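Local coordinates for LPP20 lipofamily protein (Helicobacter pylori R046Wa, PDB 4KZS) that is a secreted protein of unknown function, built around a three-helix bundle and possibly related to the Tol-Pal system of the outer membrane, at residues I170-Q173 and N174-P178. Residues are numbered along the deposited sequence; the frame is centred on the assembly and turned at random.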
loop_
_atom_site.group_PDB
_atom_site.type_symbol
_atom_site.label_atom_id
_atom_site.label_comp_id
_atom_site.label_asym_id
_atom_site.label_seq_id
_atom_site.Cartn_x
_atom_site.Cartn_y
_atom_site.Cartn_z
ATOM N N ILE A 170 -10.273 -0.075 13.028
ATOM C CA ILE A 170 -9.165 0.800 13.441
ATOM C C ILE A 170 -8.647 1.702 12.323
ATOM O O ILE A 170 -8.108 2.772 12.584
ATOM C CB ILE A 170 -8.026 -0.062 13.958
ATOM C CG1 ILE A 170 -8.479 -0.781 15.221
ATOM C CG2 ILE A 170 -6.768 0.761 14.181
ATOM C CD1 ILE A 170 -7.629 -1.998 15.516
ATOM N N TYR A 171 -8.791 1.246 11.080
ATOM C CA TYR A 171 -8.313 1.968 9.883
ATOM C C TYR A 171 -9.283 3.087 9.486
ATOM O O TYR A 171 -8.885 4.230 9.327
ATOM C CB TYR A 171 -8.144 0.992 8.705
ATOM C CG TYR A 171 -7.788 1.639 7.383
ATOM C CD1 TYR A 171 -8.612 1.523 6.272
ATOM C CD2 TYR A 171 -6.627 2.358 7.247
ATOM C CE1 TYR A 171 -8.269 2.101 5.049
ATOM C CE2 TYR A 171 -6.256 2.915 6.042
ATOM C CZ TYR A 171 -7.093 2.797 4.939
ATOM O OH TYR A 171 -6.713 3.387 3.732
ATOM N N TYR A 172 -10.559 2.751 9.332
ATOM C CA TYR A 172 -11.568 3.755 9.021
ATOM C C TYR A 172 -11.739 4.771 10.122
ATOM O O TYR A 172 -12.003 5.945 9.828
ATOM C CB TYR A 172 -12.890 3.142 8.565
ATOM C CG TYR A 172 -12.753 2.590 7.178
ATOM C CD1 TYR A 172 -13.115 1.300 6.887
ATOM C CD2 TYR A 172 -12.186 3.354 6.154
ATOM C CE1 TYR A 172 -12.972 0.762 5.599
ATOM C CE2 TYR A 172 -12.022 2.835 4.864
ATOM C CZ TYR A 172 -12.416 1.536 4.601
ATOM O OH TYR A 172 -12.247 0.992 3.365
ATOM N N GLN A 173 -11.480 4.384 11.367
ATOM C CA GLN A 173 -11.658 5.354 12.429
ATOM C C GLN A 173 -10.460 6.169 12.833
ATOM O O GLN A 173 -10.585 7.040 13.664
ATOM C CB GLN A 173 -12.371 4.778 13.641
ATOM C CG GLN A 173 -11.579 3.773 14.414
ATOM C CD GLN A 173 -12.186 3.541 15.774
ATOM O OE1 GLN A 173 -11.889 4.257 16.721
ATOM N NE2 GLN A 173 -13.055 2.548 15.873
ATOM N N ASN A 174 -9.314 5.935 12.231
ATOM C CA ASN A 174 -8.128 6.686 12.624
ATOM C C ASN A 174 -7.285 6.998 11.432
ATOM O O ASN A 174 -6.541 7.982 11.440
ATOM C CB ASN A 174 -7.263 5.885 13.610
ATOM C CG ASN A 174 -7.975 5.600 14.914
ATOM O OD1 ASN A 174 -8.327 6.523 15.650
ATOM N ND2 ASN A 174 -8.199 4.322 15.208
ATOM N N ALA A 175 -7.363 6.152 10.413
ATOM C CA ALA A 175 -6.328 6.180 9.393
ATOM C C ALA A 175 -6.813 6.547 8.016
ATOM O O ALA A 175 -6.070 7.177 7.295
ATOM C CB ALA A 175 -5.574 4.860 9.348
ATOM N N PHE A 176 -8.026 6.160 7.624
ATOM C CA PHE A 176 -8.529 6.586 6.308
ATOM C C PHE A 176 -8.749 8.080 6.354
ATOM O O PHE A 176 -9.602 8.586 7.065
ATOM C CB PHE A 176 -9.778 5.852 5.882
ATOM C CG PHE A 176 -10.162 6.107 4.459
ATOM C CD1 PHE A 176 -9.389 5.620 3.424
ATOM C CD2 PHE A 176 -11.338 6.813 4.146
ATOM C CE1 PHE A 176 -9.747 5.846 2.090
ATOM C CE2 PHE A 176 -11.712 7.042 2.820
ATOM C CZ PHE A 176 -10.910 6.564 1.777
ATOM N N LYS A 177 -7.897 8.753 5.603
ATOM C CA LYS A 177 -7.685 10.201 5.642
ATOM C C LYS A 177 -6.347 10.651 6.282
ATOM O O LYS A 177 -5.318 10.753 5.602
ATOM C CB LYS A 177 -8.931 10.945 6.078
ATOM C CG LYS A 177 -9.921 10.820 4.906
ATOM C CD LYS A 177 -9.226 11.020 3.541
ATOM C CE LYS A 177 -9.806 10.106 2.488
ATOM N NZ LYS A 177 -9.315 10.367 1.089
ATOM N N PRO A 178 -6.336 10.914 7.576
ATOM C CA PRO A 178 -7.438 10.927 8.479
ATOM C C PRO A 178 -7.593 12.344 9.028
ATOM O O PRO A 178 -7.372 13.337 8.305
ATOM C CB PRO A 178 -6.917 10.032 9.580
ATOM C CG PRO A 178 -5.451 10.402 9.653
ATOM C CD PRO A 178 -5.047 10.891 8.293
#
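Tyr171 O, at the end of helix 165-172, gathers backbone donors from the loop that follows. Ala175 N and Phe176 N each bond to it at 2.7 Å, arriving from opposite faces of the carbonyl plane, while Asn174 N adds a weak bond. One residue earlier, Ile170 O accepts from Asn174 ND2 at 3.0 Å, in the carbonyl plane and on a lone pair. This side-chain amide can get there because Asn174 CG lies anti to its own carbonyl carbon, beside its backbone N (chi1 -63°), which lays the amide back along the helix end.

The inward side is made by Tyr171 and the buried Ala175. Tyr171 CD2 meets the methyl CB of Ala175 at 3.4 Å, approaching obliquely, and Phe176 N sits over one face of the tyrosine ring, toward its rim. Both Tyr171 and Ala175 also touch Met140 of helix 135-157, Tyr171 reaches Leu144 as well, and Ala175 O is hydrogen-bonded to Ser137 OG. The solvent side is aromatic, and there Tyr172 and Phe176 are exposed. Tyr172 turns an edge toward the face of Phe176 in an offset edge-to-face pair, centroids 5.5 Å apart and planes at 79°, with Tyr172 CD2 resting 3.5 Å from Phe176 CB. With CG anti to its backbone N (chi1 -170°), the Phe176 side chain runs alongside that of Tyr172, pointing the same way. Tyr171 OH comes in at the edge of the Phe176 ring, in its plane, but the Tyr171 and Phe176 rings are set obliquely, 6.0 Å between centroids.

The last carbonyls of helix 165-172 are thus capped by loop amides and the Asn174 side chain, as where a helix gives way to a loop, next to an aromatic cluster of Tyr171, Tyr172 and Phe176; from here the chain runs on to strand 179-182 of the parallel sheet.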